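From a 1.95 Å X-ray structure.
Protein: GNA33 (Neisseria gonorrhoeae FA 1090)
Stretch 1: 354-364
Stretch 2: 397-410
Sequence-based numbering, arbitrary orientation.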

ATOM      1  N   PHE A 354      -9.860  11.729   9.055  1.00 29.18           N
ATOM      2  CA  PHE A 354     -11.133  11.181   9.488  1.00 29.35           C
ATOM      3  C   PHE A 354     -11.962  10.695   8.307  1.00 29.59           C
ATOM      4  O   PHE A 354     -12.188  11.447   7.350  1.00 30.23           O
ATOM      5  CB  PHE A 354     -11.909  12.205  10.295  1.00 28.33           C
ATOM      6  CG  PHE A 354     -12.972  11.604  11.135  1.00 30.18           C
ATOM      7  CD1 PHE A 354     -12.718  11.297  12.482  1.00 29.27           C
ATOM      8  CD2 PHE A 354     -14.226  11.323  10.593  1.00 28.62           C
ATOM      9  CE1 PHE A 354     -13.717  10.708  13.285  1.00 28.25           C
ATOM     10  CE2 PHE A 354     -15.226  10.750  11.384  1.00 29.00           C
ATOM     11  CZ  PHE A 354     -14.963  10.438  12.731  1.00 28.74           C
ATOM     12  N   VAL A 355     -12.413   9.438   8.389  1.00 29.55           N
ATOM     13  CA  VAL A 355     -13.195   8.792   7.346  1.00 29.43           C
ATOM     14  C   VAL A 355     -14.534   8.386   7.924  1.00 28.84           C
ATOM     15  O   VAL A 355     -14.608   7.626   8.886  1.00 27.70           O
ATOM     16  CB  VAL A 355     -12.462   7.547   6.715  1.00 29.94           C
ATOM     17  CG1 VAL A 355     -13.302   6.910   5.571  1.00 30.20           C
ATOM     18  CG2 VAL A 355     -11.136   7.944   6.180  1.00 31.28           C
ATOM     19  N   ALA A 356     -15.578   8.976   7.345  1.00 28.79           N
ATOM     20  CA  ALA A 356     -16.958   8.627   7.566  1.00 28.70           C
ATOM     21  C   ALA A 356     -17.438   7.742   6.411  1.00 28.47           C
ATOM     22  O   ALA A 356     -17.589   8.198   5.274  1.00 27.98           O
ATOM     23  CB  ALA A 356     -17.809   9.910   7.645  1.00 28.52           C
ATOM     24  N   THR A 357     -17.679   6.466   6.701  1.00 28.77           N
ATOM     25  CA  THR A 357     -18.101   5.542   5.653  1.00 28.61           C
ATOM     26  C   THR A 357     -19.061   4.470   6.177  1.00 28.39           C
ATOM     27  O   THR A 357     -19.740   4.682   7.183  1.00 27.85           O
ATOM     28  CB  THR A 357     -16.860   4.996   4.827  1.00 28.15           C
ATOM     29  OG1 THR A 357     -17.299   4.192   3.730  1.00 27.20           O
ATOM     30  CG2 THR A 357     -15.866   4.235   5.693  1.00 28.14           C
ATOM     31  N   ALA A 358     -19.156   3.352   5.469  1.00 29.52           N
ATOM     32  CA  ALA A 358     -19.923   2.204   5.944  1.00 29.94           C
ATOM     33  C   ALA A 358     -19.011   0.989   6.109  1.00 30.28           C
ATOM     34  O   ALA A 358     -18.136   0.743   5.274  1.00 29.52           O
ATOM     35  CB  ALA A 358     -21.060   1.898   4.998  1.00 30.23           C
ATOM     36  N   HIS A 359     -19.207   0.257   7.203  1.00 30.99           N
ATOM     37  CA  HIS A 359     -18.532  -1.018   7.429  1.00 32.36           C
ATOM     38  C   HIS A 359     -18.820  -2.001   6.278  1.00 33.19           C
ATOM     39  O   HIS A 359     -19.979  -2.227   5.954  1.00 33.96           O
ATOM     40  CB  HIS A 359     -18.944  -1.603   8.780  1.00 31.64           C
ATOM     41  CG  HIS A 359     -18.103  -2.762   9.217  1.00 32.99           C
ATOM     42  ND1 HIS A 359     -18.227  -4.024   8.674  1.00 32.21           N
ATOM     43  CD2 HIS A 359     -17.127  -2.849  10.153  1.00 31.84           C
ATOM     44  CE1 HIS A 359     -17.359  -4.834   9.250  1.00 31.92           C
ATOM     45  NE2 HIS A 359     -16.682  -4.146  10.153  1.00 32.76           N
ATOM     46  N   PRO A 360     -17.762  -2.558   5.643  1.00 34.73           N
ATOM     47  CA  PRO A 360     -17.880  -3.427   4.450  1.00 35.54           C
ATOM     48  C   PRO A 360     -18.724  -4.698   4.587  1.00 36.78           C
ATOM     49  O   PRO A 360     -19.115  -5.268   3.562  1.00 36.97           O
ATOM     50  CB  PRO A 360     -16.421  -3.785   4.116  1.00 35.56           C
ATOM     51  CG  PRO A 360     -15.665  -3.524   5.345  1.00 35.45           C
ATOM     52  CD  PRO A 360     -16.348  -2.356   6.006  1.00 34.18           C
ATOM     53  N   VAL A 361     -19.001  -5.147   5.813  1.00 37.70           N
ATOM     54  CA  VAL A 361     -19.906  -6.286   6.002  1.00 38.25           C
ATOM     55  C   VAL A 361     -21.192  -5.906   6.748  1.00 38.85           C
ATOM     56  O   VAL A 361     -22.292  -6.199   6.264  1.00 39.13           O
ATOM     57  CB  VAL A 361     -19.200  -7.554   6.622  1.00 38.68           C
ATOM     58  CG1 VAL A 361     -17.856  -7.840   5.934  1.00 38.10           C
ATOM     59  CG2 VAL A 361     -19.000  -7.427   8.135  1.00 38.98           C
ATOM     60  N   THR A 362     -21.070  -5.238   7.897  1.00 39.40           N
ATOM     61  CA  THR A 362     -22.256  -4.825   8.684  1.00 40.04           C
ATOM     62  C   THR A 362     -23.040  -3.660   8.067  1.00 40.63           C
ATOM     63  O   THR A 362     -24.200  -3.415   8.439  1.00 40.78           O
ATOM     64  CB  THR A 362     -21.922  -4.486  10.171  1.00 39.92           C
ATOM     65  OG1 THR A 362     -21.179  -3.257  10.251  1.00 39.52           O
ATOM     66  CG2 THR A 362     -21.152  -5.624  10.832  1.00 39.53           C
ATOM     67  N   ARG A 363     -22.400  -2.947   7.134  1.00 41.23           N
ATOM     68  CA  ARG A 363     -22.990  -1.789   6.443  1.00 41.47           C
ATOM     69  C   ARG A 363     -23.363  -0.650   7.398  1.00 40.94           C
ATOM     70  O   ARG A 363     -23.776   0.423   6.950  1.00 41.51           O
ATOM     71  CB  ARG A 363     -24.183  -2.202   5.542  1.00 42.10           C
ATOM     72  CG  ARG A 363     -23.783  -2.831   4.184  1.00 44.57           C
ATOM     73  CD  ARG A 363     -23.208  -1.773   3.225  1.00 49.24           C
ATOM     74  NE  ARG A 363     -22.305  -2.314   2.200  1.00 50.76           N
ATOM     75  CZ  ARG A 363     -20.982  -2.170   2.213  1.00 52.66           C
ATOM     76  NH1 ARG A 363     -20.390  -1.512   3.207  1.00 53.73           N
ATOM     77  NH2 ARG A 363     -20.240  -2.686   1.234  1.00 52.87           N
ATOM     78  N   LYS A 364     -23.213  -0.894   8.704  1.00 40.10           N
ATOM     79  CA  LYS A 364     -23.335   0.138   9.746  1.00 39.66           C
ATOM     80  C   LYS A 364     -22.270   1.233   9.594  1.00 38.81           C
ATOM     81  O   LYS A 364     -21.298   1.074   8.839  1.00 38.90           O
ATOM     82  CB  LYS A 364     -23.206  -0.482  11.144  1.00 39.57           C
ATOM     83  CG  LYS A 364     -24.378  -1.346  11.620  1.00 40.72           C
ATOM     84  CD  LYS A 364     -24.007  -2.000  12.948  1.00 40.50           C
ATOM     85  CE  LYS A 364     -24.999  -3.065  13.372  1.00 42.58           C
ATOM     86  NZ  LYS A 364     -24.454  -3.814  14.537  1.00 43.25           N
ATOM     87  N   GLU A 397     -11.275 -10.873   4.228  1.00 31.13           N
ATOM     88  CA  GLU A 397     -12.734 -10.785   4.053  1.00 32.32           C
ATOM     89  C   GLU A 397     -13.258  -9.340   4.052  1.00 32.36           C
ATOM     90  O   GLU A 397     -13.995  -8.945   3.145  1.00 32.49           O
ATOM     91  CB  GLU A 397     -13.427 -11.602   5.137  1.00 32.71           C
ATOM     92  CG  GLU A 397     -13.372 -13.113   4.878  1.00 35.65           C
ATOM     93  CD  GLU A 397     -13.204 -13.949   6.148  1.00 38.71           C
ATOM     94  OE1 GLU A 397     -13.754 -13.550   7.203  1.00 40.62           O
ATOM     95  OE2 GLU A 397     -12.529 -15.009   6.084  1.00 38.99           O
ATOM     96  N   LEU A 398     -12.859  -8.553   5.050  1.00 32.51           N
ATOM     97  CA  LEU A 398     -13.237  -7.133   5.138  1.00 33.01           C
ATOM     98  C   LEU A 398     -12.782  -6.311   3.947  1.00 32.95           C
ATOM     99  O   LEU A 398     -13.573  -5.563   3.372  1.00 33.17           O
ATOM    100  CB  LEU A 398     -12.716  -6.503   6.430  1.00 32.97           C
ATOM    101  CG  LEU A 398     -13.377  -7.057   7.699  1.00 34.19           C
ATOM    102  CD1 LEU A 398     -12.520  -6.789   8.925  1.00 36.37           C
ATOM    103  CD2 LEU A 398     -14.760  -6.469   7.869  1.00 34.97           C
ATOM    104  N   ALA A 399     -11.518  -6.474   3.571  1.00 32.85           N
ATOM    105  CA  ALA A 399     -10.921  -5.695   2.503  1.00 33.44           C
ATOM    106  C   ALA A 399     -11.661  -5.834   1.172  1.00 34.18           C
ATOM    107  O   ALA A 399     -12.089  -4.824   0.594  1.00 34.22           O
ATOM    108  CB  ALA A 399      -9.434  -6.032   2.362  1.00 33.15           C
ATOM    109  N   GLY A 400     -11.823  -7.075   0.704  1.00 34.53           N
ATOM    110  CA  GLY A 400     -12.489  -7.366  -0.571  1.00 35.75           C
ATOM    111  C   GLY A 400     -13.955  -6.953  -0.649  1.00 36.50           C
ATOM    112  O   GLY A 400     -14.480  -6.713  -1.736  1.00 36.51           O
ATOM    113  N   LYS A 401     -14.606  -6.870   0.509  1.00 37.34           N
ATOM    114  CA  LYS A 401     -16.012  -6.482   0.606  1.00 38.44           C
ATOM    115  C   LYS A 401     -16.214  -4.961   0.656  1.00 39.03           C
ATOM    116  O   LYS A 401     -17.348  -4.463   0.571  1.00 39.30           O
ATOM    117  CB  LYS A 401     -16.666  -7.165   1.818  1.00 38.57           C
ATOM    118  CG  LYS A 401     -16.891  -8.667   1.627  1.00 39.46           C
ATOM    119  CD  LYS A 401     -18.010  -9.210   2.507  1.00 40.18           C
ATOM    120  CE  LYS A 401     -17.921 -10.725   2.600  1.00 40.70           C
ATOM    121  NZ  LYS A 401     -19.147 -11.337   3.191  1.00 40.86           N
ATOM    122  N   GLN A 402     -15.105  -4.228   0.784  1.00 39.63           N
ATOM    123  CA  GLN A 402     -15.131  -2.781   0.884  1.00 39.78           C
ATOM    124  C   GLN A 402     -15.148  -2.059  -0.465  1.00 40.05           C
ATOM    125  O   GLN A 402     -14.137  -2.027  -1.192  1.00 40.51           O
ATOM    126  CB  GLN A 402     -13.946  -2.306   1.712  1.00 40.15           C
ATOM    127  CG  GLN A 402     -14.009  -0.844   2.004  1.00 41.55           C
ATOM    128  CD  GLN A 402     -13.801  -0.556   3.441  1.00 44.11           C
ATOM    129  OE1 GLN A 402     -12.725  -0.813   3.983  1.00 45.58           O
ATOM    130  NE2 GLN A 402     -14.831  -0.011   4.087  1.00 46.21           N
ATOM    131  N   LYS A 403     -16.309  -1.493  -0.788  1.00 39.84           N
ATOM    132  CA  LYS A 403     -16.497  -0.581  -1.927  1.00 39.70           C
ATOM    133  C   LYS A 403     -17.669   0.370  -1.637  1.00 39.05           C
ATOM    134  O   LYS A 403     -18.812   0.118  -2.046  1.00 39.37           O
ATOM    135  CB  LYS A 403     -16.694  -1.342  -3.246  1.00 39.72           C
ATOM    136  CG  LYS A 403     -17.050  -2.837  -3.120  1.00 40.74           C
ATOM    137  CD  LYS A 403     -18.552  -3.122  -3.125  1.00 40.60           C
ATOM    138  CE  LYS A 403     -18.798  -4.595  -2.802  1.00 40.53           C
ATOM    139  NZ  LYS A 403     -20.227  -4.997  -2.930  1.00 40.42           N
ATOM    140  N   THR A 404     -17.358   1.459  -0.927  1.00 38.18           N
ATOM    141  CA  THR A 404     -18.349   2.310  -0.245  1.00 37.39           C
ATOM    142  C   THR A 404     -18.156   3.807  -0.501  1.00 36.99           C
ATOM    143  O   THR A 404     -17.034   4.282  -0.740  1.00 36.97           O
ATOM    144  CB  THR A 404     -18.317   2.112   1.315  1.00 37.44           C
ATOM    145  OG1 THR A 404     -16.996   2.387   1.827  1.00 36.96           O
ATOM    146  CG2 THR A 404     -18.713   0.718   1.710  1.00 37.37           C
ATOM    147  N   THR A 405     -19.258   4.551  -0.420  1.00 36.44           N
ATOM    148  CA  THR A 405     -19.192   6.006  -0.357  1.00 35.42           C
ATOM    149  C   THR A 405     -18.538   6.409   0.968  1.00 34.52           C
ATOM    150  O   THR A 405     -18.764   5.780   2.003  1.00 33.96           O
ATOM    151  CB  THR A 405     -20.598   6.634  -0.459  1.00 35.35           C
ATOM    152  OG1 THR A 405     -21.186   6.261  -1.706  1.00 36.06           O
ATOM    153  CG2 THR A 405     -20.529   8.147  -0.380  1.00 35.20           C
ATOM    154  N   GLY A 406     -17.725   7.458   0.929  1.00 33.61           N
ATOM    155  CA  GLY A 406     -17.141   7.979   2.140  1.00 32.73           C
ATOM    156  C   GLY A 406     -16.862   9.457   2.061  1.00 32.03           C
ATOM    157  O   GLY A 406     -16.795  10.035   0.972  1.00 32.36           O
ATOM    158  N   TYR A 407     -16.706  10.055   3.237  1.00 30.71           N
ATOM    159  CA  TYR A 407     -16.426  11.477   3.395  1.00 30.59           C
ATOM    160  C   TYR A 407     -15.133  11.585   4.148  1.00 29.96           C
ATOM    161  O   TYR A 407     -14.866  10.770   5.031  1.00 29.45           O
ATOM    162  CB  TYR A 407     -17.537  12.144   4.197  1.00 30.32           C
ATOM    163  CG  TYR A 407     -18.857  12.000   3.495  1.00 30.43           C
ATOM    164  CD1 TYR A 407     -19.771  11.026   3.886  1.00 31.07           C
ATOM    165  CD2 TYR A 407     -19.164  12.804   2.410  1.00 30.21           C
ATOM    166  CE1 TYR A 407     -20.974  10.872   3.214  1.00 32.28           C
ATOM    167  CE2 TYR A 407     -20.374  12.675   1.741  1.00 31.91           C
ATOM    168  CZ  TYR A 407     -21.267  11.702   2.140  1.00 32.18           C
ATOM    169  OH  TYR A 407     -22.466  11.576   1.469  1.00 31.68           O
ATOM    170  N   VAL A 408     -14.327  12.581   3.810  1.00 30.25           N
ATOM    171  CA  VAL A 408     -13.037  12.676   4.468  1.00 30.45           C
ATOM    172  C   VAL A 408     -12.721  14.061   5.001  1.00 30.41           C
ATOM    173  O   VAL A 408     -13.117  15.077   4.429  1.00 30.78           O
ATOM    174  CB  VAL A 408     -11.866  12.089   3.599  1.00 31.30           C
ATOM    175  CG1 VAL A 408     -12.225  10.683   3.053  1.00 31.10           C
ATOM    176  CG2 VAL A 408     -11.446  13.018   2.503  1.00 32.17           C
ATOM    177  N   TRP A 409     -11.996  14.094   6.108  1.00 29.16           N
ATOM    178  CA  TRP A 409     -11.535  15.356   6.657  1.00 28.91           C
ATOM    179  C   TRP A 409     -10.084  15.142   6.902  1.00 28.75           C
ATOM    180  O   TRP A 409      -9.693  14.136   7.493  1.00 29.45           O
ATOM    181  CB  TRP A 409     -12.196  15.685   7.999  1.00 28.03           C
ATOM    182  CG  TRP A 409     -13.685  15.963   7.962  1.00 25.84           C
ATOM    183  CD1 TRP A 409     -14.278  17.162   8.114  1.00 26.83           C
ATOM    184  CD2 TRP A 409     -14.736  14.996   7.850  1.00 25.26           C
ATOM    185  NE1 TRP A 409     -15.660  17.028   8.093  1.00 25.15           N
ATOM    186  CE2 TRP A 409     -15.969  15.706   7.918  1.00 25.45           C
ATOM    187  CE3 TRP A 409     -14.763  13.606   7.699  1.00 24.76           C
ATOM    188  CZ2 TRP A 409     -17.230  15.066   7.818  1.00 27.68           C
ATOM    189  CZ3 TRP A 409     -16.017  12.962   7.583  1.00 25.36           C
ATOM    190  CH2 TRP A 409     -17.230  13.695   7.646  1.00 27.40           C
ATOM    191  N   GLN A 410      -9.274  16.092   6.468  1.00 28.63           N
ATOM    192  CA  GLN A 410      -7.839  16.018   6.710  1.00 29.13           C
ATOM    193  C   GLN A 410      -7.475  16.914   7.910  1.00 29.70           C
ATOM    194  O   GLN A 410      -7.857  18.085   7.923  1.00 29.63           O
ATOM    195  CB  GLN A 410      -7.129  16.502   5.435  1.00 29.94           C
ATOM    196  CG  GLN A 410      -5.617  16.478   5.516  1.00 30.05           C
ATOM    197  CD  GLN A 410      -4.935  16.806   4.194  1.00 30.37           C
ATOM    198  OE1 GLN A 410      -3.820  16.370   3.966  1.00 32.41           O
ATOM    199  NE2 GLN A 410      -5.589  17.601   3.330  1.00 31.98           N
TER

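Where the regular pairing of two antiparallel strands gives out, side chains take over: Thr 357 OG1 lies only 2.6 Å from Thr 404 OG1, a close approach, and donates to Thr 405 O at 2.8 Å, so a side chain makes the link to the partner strand at this point. Thr 357 sits beside Gly 406, their CA atoms 4.4 Å apart; a CB on this glycine would point toward the first stretch and lie a tight 3.4 Å from Thr 357 CB. Ala 358 N, 4.2 Å from Thr 405 O, is buried without a partner. Before this point the ladder is regular. Phe 354 N donates to Trp 409 O and Trp 409 N to Phe 354 O, both at 2.9 Å; Ala 356 N reaches Tyr 407 O at 3.0 Å, and Tyr 407 N returns to Ala 356 O at 2.9 Å. Between these pairs, Val 355 and Val 408 form a non-hydrogen-bonded pair, and their side chains meet loosely on one face of the sheet, Val 355 CG2 to Val 408 CG1 at 4.3 Å. The other face is aromatic: the edge of the Phe 354 ring is directed at the face of Trp 409, with planes at 81°, while Ala 356 CB packs at the indole edge, 3.5 Å from Trp 409 CZ3. Beyond the strand, the loop packs against the helix end. Pro 360 CB lies 3.4 Å from Leu 398 O, and Leu 398 CD2 touches Pro 360 CG (4.0 Å), Val 361 CG1 (3.9 Å) and His 359 CE1 (3.4 Å). The imidazole also organizes its own loop, His 359 ND1 accepting from Val 361 N and Thr 362 N, each at 3.2 Å. The end of the Arg 363 side chain reaches the second stretch, NH1 lying 3.2 Å from Thr 404 CG2.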